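Glycerol dehydratase (Clostridium butyricum, PDB 1R9D) probably dehydrates glycerol without vitamin B12, as a lyase of the glycyl radical enzyme family related to pyruvate formate-lyase. Local coordinates at residues A[204-215]-A[520-530]; A[401-411]-A[727-737]. One frame throughout, in Å; residues are numbered along the deposited sequence.

Contact 1. Residues A[204-215]-A[520-530]; sequences FLNSVIISCEAA and PFLSSMVDNCI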
loop_
_atom_site.group_PDB
_atom_site.type_symbol
_atom_site.label_atom_id
_atom_site.label_comp_id
_atom_site.label_asym_id
_atom_site.label_seq_id
_atom_site.Cartn_x
_atom_site.Cartn_y
_atom_site.Cartn_z
ATOM N N PHE A 204 -2.064 1.242 12.885
ATOM C CA PHE A 204 -0.688 1.457 13.312
ATOM C C PHE A 204 -0.588 1.552 14.832
ATOM O O PHE A 204 0.283 0.937 15.446
ATOM C CB PHE A 204 -0.111 2.743 12.707
ATOM C CG PHE A 204 1.231 3.115 13.274
ATOM C CD1 PHE A 204 2.376 2.410 12.905
ATOM C CD2 PHE A 204 1.345 4.117 14.235
ATOM C CE1 PHE A 204 3.610 2.695 13.491
ATOM C CE2 PHE A 204 2.578 4.408 14.828
ATOM C CZ PHE A 204 3.711 3.693 14.453
ATOM N N LEU A 205 -1.475 2.331 15.444
ATOM C CA LEU A 205 -1.432 2.489 16.893
ATOM C C LEU A 205 -1.710 1.174 17.616
ATOM O O LEU A 205 -1.081 0.878 18.632
ATOM C CB LEU A 205 -2.413 3.577 17.335
ATOM C CG LEU A 205 -1.986 4.990 16.918
ATOM C CD1 LEU A 205 -3.078 5.993 17.270
ATOM C CD2 LEU A 205 -0.679 5.357 17.612
ATOM N N ASN A 206 -2.641 0.379 17.100
ATOM C CA ASN A 206 -2.926 -0.905 17.732
ATOM C C ASN A 206 -1.772 -1.881 17.527
ATOM O O ASN A 206 -1.581 -2.803 18.324
ATOM C CB ASN A 206 -4.233 -1.493 17.197
ATOM C CG ASN A 206 -5.443 -0.919 17.905
ATOM O OD1 ASN A 206 -5.564 -1.023 19.128
ATOM N ND2 ASN A 206 -6.336 -0.303 17.150
ATOM N N SER A 207 -0.997 -1.675 16.464
ATOM C CA SER A 207 0.150 -2.534 16.189
ATOM C C SER A 207 1.267 -2.197 17.169
ATOM O O SER A 207 2.042 -3.065 17.567
ATOM C CB SER A 207 0.634 -2.346 14.751
ATOM O OG SER A 207 -0.299 -2.874 13.828
ATOM N N VAL A 208 1.354 -0.926 17.548
ATOM C CA VAL A 208 2.356 -0.491 18.515
ATOM C C VAL A 208 2.027 -1.123 19.869
ATOM O O VAL A 208 2.915 -1.571 20.591
ATOM C CB VAL A 208 2.348 1.044 18.686
ATOM C CG1 VAL A 208 3.138 1.438 19.927
ATOM C CG2 VAL A 208 2.944 1.709 17.447
ATOM N N ILE A 209 0.740 -1.145 20.205
ATOM C CA ILE A 209 0.291 -1.709 21.474
ATOM C C ILE A 209 0.590 -3.203 21.557
ATOM O O ILE A 209 1.125 -3.678 22.563
ATOM C CB ILE A 209 -1.221 -1.452 21.675
ATOM C CG1 ILE A 209 -1.460 0.056 21.800
ATOM C CG2 ILE A 209 -1.721 -2.183 22.922
ATOM C CD1 ILE A 209 -2.917 0.461 21.866
ATOM N N ILE A 210 0.253 -3.932 20.500
ATOM C CA ILE A 210 0.504 -5.367 20.444
ATOM C C ILE A 210 2.003 -5.634 20.590
ATOM O O ILE A 210 2.421 -6.538 21.323
ATOM C CB ILE A 210 0.012 -5.958 19.105
ATOM C CG1 ILE A 210 -1.520 -5.907 19.050
ATOM C CG2 ILE A 210 0.515 -7.391 18.939
ATOM C CD1 ILE A 210 -2.103 -6.243 17.694
ATOM N N SER A 211 2.811 -4.835 19.896
ATOM C CA SER A 211 4.261 -4.997 19.931
ATOM C C SER A 211 4.857 -4.763 21.313
ATOM O O SER A 211 5.706 -5.535 21.773
ATOM C CB SER A 211 4.920 -4.051 18.920
ATOM O OG SER A 211 4.520 -4.374 17.602
ATOM N N CYS A 212 4.425 -3.696 21.975
ATOM C CA CYS A 212 4.933 -3.386 23.304
ATOM C C CYS A 212 4.439 -4.391 24.345
ATOM O O CYS A 212 5.140 -4.684 25.317
ATOM C CB CYS A 212 4.543 -1.961 23.699
ATOM S SG CYS A 212 5.490 -0.686 22.795
ATOM N N GLU A 213 3.236 -4.921 24.143
ATOM C CA GLU A 213 2.702 -5.907 25.074
ATOM C C GLU A 213 3.523 -7.182 24.933
ATOM O O GLU A 213 3.734 -7.907 25.907
ATOM C CB GLU A 213 1.221 -6.185 24.783
ATOM C CG GLU A 213 0.337 -4.959 24.953
ATOM C CD GLU A 213 -1.140 -5.243 24.748
ATOM O OE1 GLU A 213 -1.491 -5.948 23.773
ATOM O OE2 GLU A 213 -1.954 -4.744 25.557
ATOM N N ALA A 214 3.997 -7.443 23.718
ATOM C CA ALA A 214 4.812 -8.625 23.467
ATOM C C ALA A 214 6.165 -8.452 24.151
ATOM O O ALA A 214 6.743 -9.420 24.652
ATOM C CB ALA A 214 5.003 -8.833 21.967
ATOM N N ALA A 215 6.667 -7.218 24.170
ATOM C CA ALA A 215 7.946 -6.936 24.811
ATOM C C ALA A 215 7.828 -7.253 26.300
ATOM O O ALA A 215 8.723 -7.866 26.885
ATOM C CB ALA A 215 8.326 -5.470 24.613
ATOM N N PRO A 520 6.456 -1.595 13.739
ATOM C CA PRO A 520 5.676 -1.091 14.878
ATOM C C PRO A 520 6.489 -0.808 16.142
ATOM O O PRO A 520 6.382 0.269 16.728
ATOM C CB PRO A 520 4.645 -2.202 15.124
ATOM C CG PRO A 520 4.593 -2.951 13.838
ATOM C CD PRO A 520 6.018 -2.953 13.376
ATOM N N PHE A 521 7.298 -1.774 16.568
ATOM C CA PHE A 521 8.079 -1.603 17.790
ATOM C C PHE A 521 9.107 -0.472 17.706
ATOM O O PHE A 521 9.116 0.437 18.539
ATOM C CB PHE A 521 8.773 -2.918 18.167
ATOM C CG PHE A 521 9.498 -2.864 19.485
ATOM C CD1 PHE A 521 10.889 -2.828 19.530
ATOM C CD2 PHE A 521 8.788 -2.820 20.681
ATOM C CE1 PHE A 521 11.567 -2.747 20.749
ATOM C CE2 PHE A 521 9.452 -2.739 21.907
ATOM C CZ PHE A 521 10.846 -2.702 21.943
ATOM N N LEU A 522 9.970 -0.529 16.700
ATOM C CA LEU A 522 10.992 0.497 16.530
ATOM C C LEU A 522 10.372 1.894 16.407
ATOM O O LEU A 522 10.830 2.849 17.037
ATOM C CB LEU A 522 11.824 0.200 15.281
ATOM C CG LEU A 522 13.012 1.139 15.050
ATOM C CD1 LEU A 522 14.078 0.860 16.098
ATOM C CD2 LEU A 522 13.576 0.938 13.648
ATOM N N SER A 523 9.321 2.004 15.600
ATOM C CA SER A 523 8.664 3.289 15.376
ATOM C C SER A 523 8.092 3.937 16.630
ATOM O O SER A 523 8.071 5.165 16.747
ATOM C CB SER A 523 7.549 3.131 14.336
ATOM O OG SER A 523 8.072 2.722 13.082
ATOM N N SER A 524 7.634 3.118 17.569
ATOM C CA SER A 524 7.040 3.636 18.795
ATOM C C SER A 524 8.028 4.418 19.649
ATOM O O SER A 524 7.626 5.203 20.505
ATOM C CB SER A 524 6.440 2.488 19.617
ATOM O OG SER A 524 7.453 1.638 20.135
ATOM N N MET A 525 9.320 4.209 19.411
ATOM C CA MET A 525 10.351 4.881 20.191
ATOM C C MET A 525 11.061 6.033 19.477
ATOM O O MET A 525 12.133 6.459 19.903
ATOM C CB MET A 525 11.378 3.851 20.672
ATOM C CG MET A 525 10.760 2.773 21.553
ATOM S SD MET A 525 11.947 1.525 22.072
ATOM C CE MET A 525 12.107 0.595 20.587
ATOM N N VAL A 526 10.464 6.535 18.399
ATOM C CA VAL A 526 11.040 7.657 17.652
ATOM C C VAL A 526 9.936 8.694 17.431
ATOM O O VAL A 526 8.857 8.374 16.937
ATOM C CB VAL A 526 11.613 7.201 16.296
ATOM C CG1 VAL A 526 12.217 8.403 15.556
ATOM C CG2 VAL A 526 12.679 6.139 16.525
ATOM N N ASP A 527 10.228 9.936 17.795
ATOM C CA ASP A 527 9.257 11.023 17.723
ATOM C C ASP A 527 8.390 11.303 16.518
ATOM O O ASP A 527 8.812 11.242 15.365
ATOM C CB ASP A 527 9.909 12.324 18.167
ATOM C CG ASP A 527 9.827 12.514 19.661
ATOM O OD1 ASP A 527 10.356 13.527 20.170
ATOM O OD2 ASP A 527 9.220 11.641 20.326
ATOM N N ASN A 528 7.147 11.639 16.853
ATOM C CA ASN A 528 6.092 11.957 15.920
ATOM C C ASN A 528 5.432 10.706 15.348
ATOM O O ASN A 528 4.305 10.782 14.888
ATOM C CB ASN A 528 6.610 12.874 14.812
ATOM C CG ASN A 528 7.181 14.179 15.354
ATOM O OD1 ASN A 528 7.326 14.356 16.566
ATOM N ND2 ASN A 528 7.517 15.096 14.452
ATOM N N CYS A 529 6.100 9.552 15.394
ATOM C CA CYS A 529 5.467 8.346 14.856
ATOM C C CYS A 529 4.114 8.089 15.523
ATOM O O CYS A 529 3.105 7.949 14.837
ATOM C CB CYS A 529 6.372 7.120 15.012
ATOM S SG CYS A 529 7.735 7.071 13.797
ATOM N N ILE A 530 4.088 8.030 16.853
ATOM C CA ILE A 530 2.826 7.800 17.559
ATOM C C ILE A 530 1.894 8.988 17.328
ATOM O O ILE A 530 0.717 8.815 17.023
ATOM C CB ILE A 530 3.045 7.627 19.080
ATOM C CG1 ILE A 530 3.767 6.309 19.354
ATOM C CG2 ILE A 530 1.700 7.656 19.815
ATOM C CD1 ILE A 530 4.087 6.078 20.820
#
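Val208 and Ser211 of helix 204-215 meet the short helix 520-524 where the two axes cross nearly at right angles (-96°), 8.5 Å apart at their closest. Pro520 fills this crossing: its CB lies 3.3 Å from Ser211 OG and also touches the carbonyl of Ser207. Ser211 OG is turned back on its own helix, giving a 2.8 Å hydrogen bond to Ser207 O, which Ser211 N approaches from the other face of the carbonyl plane. The tightest carbon contact is Val208 CG1 against Ser524 CB, 3.5 Å. A chi1 of 68° sets Ser524 OG between its backbone N and carbonyl carbon, where it reaches back to donate to Phe521 O over 2.6 Å. At one end Ala215 CB touches Phe521 CE2. At the other, the Phe204 side chain, with CG anti to the backbone N (chi1 172°), reaches out to meet Ser523 CB with CZ at its ring edge, 3.9 Å away, while Val208 CG2 lies over one ring face. The Leu205 and Ile530 side chains cross at about a right angle, CD2 touching CG2. Helices 47-61 and 260-277 add side chains around Pro520 and Phe521, making this a buried helix crossing within the pyruvate formate-lyase-like fold.

Contact 2. Residues A[401-411]-A[727-737]; sequences GLPAYYNDEVI and FDQKGFHVQFN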
loop_
_atom_site.group_PDB
_atom_site.type_symbol
_atom_site.label_atom_id
_atom_site.label_comp_id
_atom_site.label_asym_id
_atom_site.label_seq_id
_atom_site.Cartn_x
_atom_site.Cartn_y
_atom_site.Cartn_z
ATOM N N GLY A 401 42.010 0.706 18.963
ATOM C CA GLY A 401 41.461 1.476 17.861
ATOM C C GLY A 401 40.416 2.452 18.373
ATOM O O GLY A 401 39.824 3.213 17.603
ATOM N N LEU A 402 40.203 2.433 19.685
ATOM C CA LEU A 402 39.225 3.298 20.332
ATOM C C LEU A 402 39.915 4.441 21.057
ATOM O O LEU A 402 41.075 4.321 21.453
ATOM C CB LEU A 402 38.413 2.499 21.354
ATOM C CG LEU A 402 37.759 1.202 20.888
ATOM C CD1 LEU A 402 37.221 0.454 22.107
ATOM C CD2 LEU A 402 36.646 1.501 19.892
ATOM N N PRO A 403 39.217 5.576 21.224
ATOM C CA PRO A 403 37.849 5.775 20.743
ATOM C C PRO A 403 37.899 6.567 19.441
ATOM O O PRO A 403 38.953 7.080 19.066
ATOM C CB PRO A 403 37.221 6.593 21.857
ATOM C CG PRO A 403 38.349 7.536 22.200
ATOM C CD PRO A 403 39.569 6.609 22.218
ATOM N N ALA A 404 36.769 6.654 18.748
ATOM C CA ALA A 404 36.707 7.453 17.531
ATOM C C ALA A 404 36.427 8.862 18.058
ATOM O O ALA A 404 35.681 9.011 19.026
ATOM C CB ALA A 404 35.566 6.974 16.642
ATOM N N TYR A 405 37.036 9.882 17.448
ATOM C CA TYR A 405 36.851 11.272 17.877
ATOM C C TYR A 405 35.984 12.028 16.881
ATOM O O TYR A 405 36.188 11.909 15.674
ATOM C CB TYR A 405 38.204 11.993 18.004
ATOM C CG TYR A 405 39.148 11.381 19.023
ATOM C CD1 TYR A 405 39.867 10.223 18.732
ATOM C CD2 TYR A 405 39.305 11.951 20.282
ATOM C CE1 TYR A 405 40.722 9.647 19.676
ATOM C CE2 TYR A 405 40.158 11.381 21.236
ATOM C CZ TYR A 405 40.860 10.232 20.922
ATOM O OH TYR A 405 41.705 9.669 21.855
ATOM N N TYR A 406 35.023 12.799 17.391
ATOM C CA TYR A 406 34.113 13.574 16.544
ATOM C C TYR A 406 34.117 15.045 16.907
ATOM O O TYR A 406 34.109 15.406 18.084
ATOM C CB TYR A 406 32.694 13.008 16.638
ATOM C CG TYR A 406 32.628 11.588 16.147
ATOM C CD1 TYR A 406 32.898 10.521 17.004
ATOM C CD2 TYR A 406 32.364 11.313 14.811
ATOM C CE1 TYR A 406 32.911 9.213 16.534
ATOM C CE2 TYR A 406 32.372 10.008 14.329
ATOM C CZ TYR A 406 32.650 8.965 15.199
ATOM O OH TYR A 406 32.674 7.676 14.726
ATOM N N ASN A 407 34.094 15.891 15.878
ATOM C CA ASN A 407 34.165 17.341 16.042
ATOM C C ASN A 407 32.836 18.098 16.098
ATOM O O ASN A 407 32.198 18.316 15.080
ATOM C CB ASN A 407 35.038 17.900 14.909
ATOM C CG ASN A 407 35.364 19.366 15.081
ATOM O OD1 ASN A 407 35.154 19.939 16.147
ATOM N ND2 ASN A 407 35.906 19.976 14.029
ATOM N N ASP A 408 32.435 18.496 17.303
ATOM C CA ASP A 408 31.201 19.257 17.522
ATOM C C ASP A 408 31.178 20.537 16.687
ATOM O O ASP A 408 30.134 20.942 16.173
ATOM C CB ASP A 408 31.106 19.693 18.982
ATOM C CG ASP A 408 30.516 18.634 19.893
ATOM O OD1 ASP A 408 30.521 17.437 19.539
ATOM O OD2 ASP A 408 30.056 19.025 20.990
ATOM N N GLU A 409 32.338 21.176 16.581
ATOM C CA GLU A 409 32.455 22.449 15.871
ATOM C C GLU A 409 32.067 22.406 14.397
ATOM O O GLU A 409 31.660 23.420 13.833
ATOM C CB GLU A 409 33.874 22.999 16.043
ATOM C CG GLU A 409 34.319 23.159 17.511
ATOM C CD GLU A 409 33.483 24.160 18.299
ATOM O OE1 GLU A 409 33.111 25.210 17.727
ATOM O OE2 GLU A 409 33.215 23.914 19.502
ATOM N N VAL A 410 32.196 21.241 13.769
ATOM C CA VAL A 410 31.811 21.082 12.367
ATOM C C VAL A 410 30.440 20.410 12.279
ATOM O O VAL A 410 29.561 20.840 11.530
ATOM C CB VAL A 410 32.824 20.197 11.582
ATOM C CG1 VAL A 410 32.243 19.804 10.224
ATOM C CG2 VAL A 410 34.124 20.947 11.382
ATOM N N ILE A 411 30.255 19.360 13.069
ATOM C CA ILE A 411 29.011 18.604 13.041
ATOM C C ILE A 411 27.740 19.375 13.388
ATOM O O ILE A 411 26.733 19.245 12.694
ATOM C CB ILE A 411 29.128 17.350 13.938
ATOM C CG1 ILE A 411 30.183 16.415 13.342
ATOM C CG2 ILE A 411 27.776 16.646 14.047
ATOM C CD1 ILE A 411 30.519 15.217 14.217
ATOM N N PHE A 727 40.750 19.368 14.158
ATOM C CA PHE A 727 39.390 19.839 14.388
ATOM C C PHE A 727 39.275 21.359 14.269
ATOM O O PHE A 727 38.255 21.862 13.815
ATOM C CB PHE A 727 38.883 19.357 15.756
ATOM C CG PHE A 727 38.458 17.907 15.768
ATOM C CD1 PHE A 727 38.578 17.118 14.625
ATOM C CD2 PHE A 727 37.945 17.329 16.924
ATOM C CE1 PHE A 727 38.191 15.766 14.639
ATOM C CE2 PHE A 727 37.559 15.988 16.945
ATOM C CZ PHE A 727 37.682 15.209 15.808
ATOM N N ASP A 728 40.315 22.089 14.665
ATOM C CA ASP A 728 40.275 23.546 14.543
ATOM C C ASP A 728 40.243 23.925 13.063
ATOM O O ASP A 728 39.704 24.974 12.692
ATOM C CB ASP A 728 41.493 24.197 15.209
ATOM C CG ASP A 728 41.480 24.060 16.725
ATOM O OD1 ASP A 728 40.391 23.844 17.307
ATOM O OD2 ASP A 728 42.562 24.185 17.340
ATOM N N GLN A 729 40.816 23.057 12.226
ATOM C CA GLN A 729 40.864 23.261 10.776
ATOM C C GLN A 729 39.586 22.758 10.105
ATOM O O GLN A 729 39.496 22.708 8.878
ATOM C CB GLN A 729 42.065 22.525 10.170
ATOM C CG GLN A 729 43.439 22.983 10.649
ATOM C CD GLN A 729 43.984 24.148 9.854
ATOM O OE1 GLN A 729 43.636 25.303 10.098
ATOM N NE2 GLN A 729 44.841 23.849 8.883
ATOM N N LYS A 730 38.612 22.373 10.925
ATOM C CA LYS A 730 37.310 21.903 10.465
ATOM C C LYS A 730 37.224 20.462 9.979
ATOM O O LYS A 730 36.429 20.150 9.094
ATOM C CB LYS A 730 36.755 22.849 9.388
ATOM C CG LYS A 730 36.645 24.304 9.849
ATOM C CD LYS A 730 35.837 24.418 11.128
ATOM C CE LYS A 730 35.764 25.857 11.626
ATOM N NZ LYS A 730 35.058 25.918 12.936
ATOM N N GLY A 731 38.044 19.585 10.554
ATOM C CA GLY A 731 37.978 18.178 10.200
ATOM C C GLY A 731 36.753 17.618 10.907
ATOM O O GLY A 731 36.336 18.159 11.934
ATOM N N PHE A 732 36.196 16.531 10.381
ATOM C CA PHE A 732 34.979 15.913 10.915
ATOM C C PHE A 732 35.213 14.842 11.985
ATOM O O PHE A 732 34.609 14.873 13.066
ATOM C CB PHE A 732 34.209 15.285 9.745
ATOM C CG PHE A 732 32.776 14.940 10.050
ATOM C CD1 PHE A 732 31.743 15.744 9.573
ATOM C CD2 PHE A 732 32.455 13.791 10.767
ATOM C CE1 PHE A 732 30.406 15.407 9.803
ATOM C CE2 PHE A 732 31.119 13.444 11.005
ATOM C CZ PHE A 732 30.095 14.254 10.520
ATOM N N HIS A 733 36.081 13.892 11.663
ATOM C CA HIS A 733 36.373 12.770 12.549
ATOM C C HIS A 733 37.783 12.223 12.342
ATOM O O HIS A 733 38.360 12.374 11.272
ATOM C CB HIS A 733 35.348 11.649 12.279
ATOM C CG HIS A 733 35.900 10.260 12.418
ATOM N ND1 HIS A 733 36.745 9.692 11.488
ATOM C CD2 HIS A 733 35.750 9.338 13.398
ATOM C CE1 HIS A 733 37.093 8.482 11.890
ATOM N NE2 HIS A 733 36.503 8.242 13.047
ATOM N N VAL A 734 38.327 11.593 13.381
ATOM C CA VAL A 734 39.634 10.962 13.285
ATOM C C VAL A 734 39.702 9.837 14.323
ATOM O O VAL A 734 39.069 9.912 15.377
ATOM C CB VAL A 734 40.791 11.989 13.485
ATOM C CG1 VAL A 734 40.834 12.479 14.923
ATOM C CG2 VAL A 734 42.122 11.359 13.067
ATOM N N GLN A 735 40.441 8.780 14.006
ATOM C CA GLN A 735 40.584 7.649 14.919
ATOM C C GLN A 735 41.964 7.059 14.670
ATOM O O GLN A 735 42.523 7.240 13.587
ATOM C CB GLN A 735 39.492 6.619 14.649
ATOM C CG GLN A 735 39.521 6.051 13.250
ATOM C CD GLN A 735 38.259 5.295 12.907
ATOM O OE1 GLN A 735 38.228 4.526 11.942
ATOM N NE2 GLN A 735 37.202 5.519 13.682
ATOM N N PHE A 736 42.506 6.340 15.650
ATOM C CA PHE A 736 43.857 5.809 15.510
ATOM C C PHE A 736 44.120 4.358 15.878
ATOM O O PHE A 736 43.592 3.844 16.863
ATOM C CB PHE A 736 44.836 6.639 16.349
ATOM C CG PHE A 736 44.640 8.121 16.237
ATOM C CD1 PHE A 736 43.689 8.773 17.017
ATOM C CD2 PHE A 736 45.399 8.868 15.345
ATOM C CE1 PHE A 736 43.497 10.152 16.908
ATOM C CE2 PHE A 736 45.217 10.243 15.226
ATOM C CZ PHE A 736 44.263 10.888 16.009
ATOM N N ASN A 737 44.970 3.722 15.080
ATOM C CA ASN A 737 45.419 2.366 15.351
ATOM C C ASN A 737 46.786 2.628 15.981
ATOM O O ASN A 737 47.525 3.510 15.533
ATOM C CB ASN A 737 45.607 1.560 14.064
ATOM C CG ASN A 737 44.527 0.510 13.861
ATOM O OD1 ASN A 737 44.100 -0.156 14.809
ATOM N ND2 ASN A 737 44.097 0.340 12.619
HETATM O O HOH W 1 44.314 2.576 19.331
HETATM O O HOH W 2 41.397 6.064 18.285
HETATM O O HOH W 3 32.721 25.118 11.826
#
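Asn407 lies on one face of the Phe727 ring, its CB 3.4 Å from the ring centroid and 8° off the normal, a CH-pi contact; the amide plane is stacked on the ring, 3° from parallel. The backbone carbonyl of Tyr405 meets the edge of the same ring. Ile411 CG1 sits over a face of Phe732 in a second CH-pi contact, 3.8 Å from the centroid, and Tyr405 CE1 touches the edge of the Phe736 ring. His733 CD2 lies over one face of Tyr406, whose hydroxyl is bound to Cys433 O; the two rings are inclined obliquely. A chi1 of -171° swings the Asn407 amide away from its own N and into the bend after helix 712-728, where ND2 donates to Gly731 O over 2.8 Å, almost straight and in the amide plane, and more weakly to Phe727 O. This bend is a Schellman motif, with Lys730 at positive phi as its C-prime residue. OD1 accepts a weak N-cap bond from Glu409 N, so one side chain ties a helix start to a helix end. Strand 404-407 runs parallel to 375-380 and pairs antiparallel with 733-737, itself parallel to 702-705, consistent with the junction of the two half-barrels in glycyl radical enzymes: Tyr405 N donates to Val734 O over 2.9 Å, and Asn407 N to Phe732 O over 3.0 Å. Beyond the pairing, one water bridges Gly401 N and Phe736 O. Another bridges Glu409 O and Lys730 NZ, 2.7 Å from NZ.

Overall arrangement
Contacts 1 and 2 lie apart in one chain, with centres about 35 Å from each other and nearest atoms about 18 Å apart, so neither touches the other. Their segments alternate along the sequence: 401-411 falls between the two halves of contact 1, and 727-737 follows both. Contact 1 is helix packing further out, its centre about 24 Å from the centre of the chain, whereas contact 2 is strand pairing centred about 16 Å from it. In contact 2 the Tyr406 side chain is about 9 Å from a bound glycerol, near but not touching it. Its second strand belongs to the glycine radical domain, as does Gly763, the predicted radical site, which carries no radical modification in this structure.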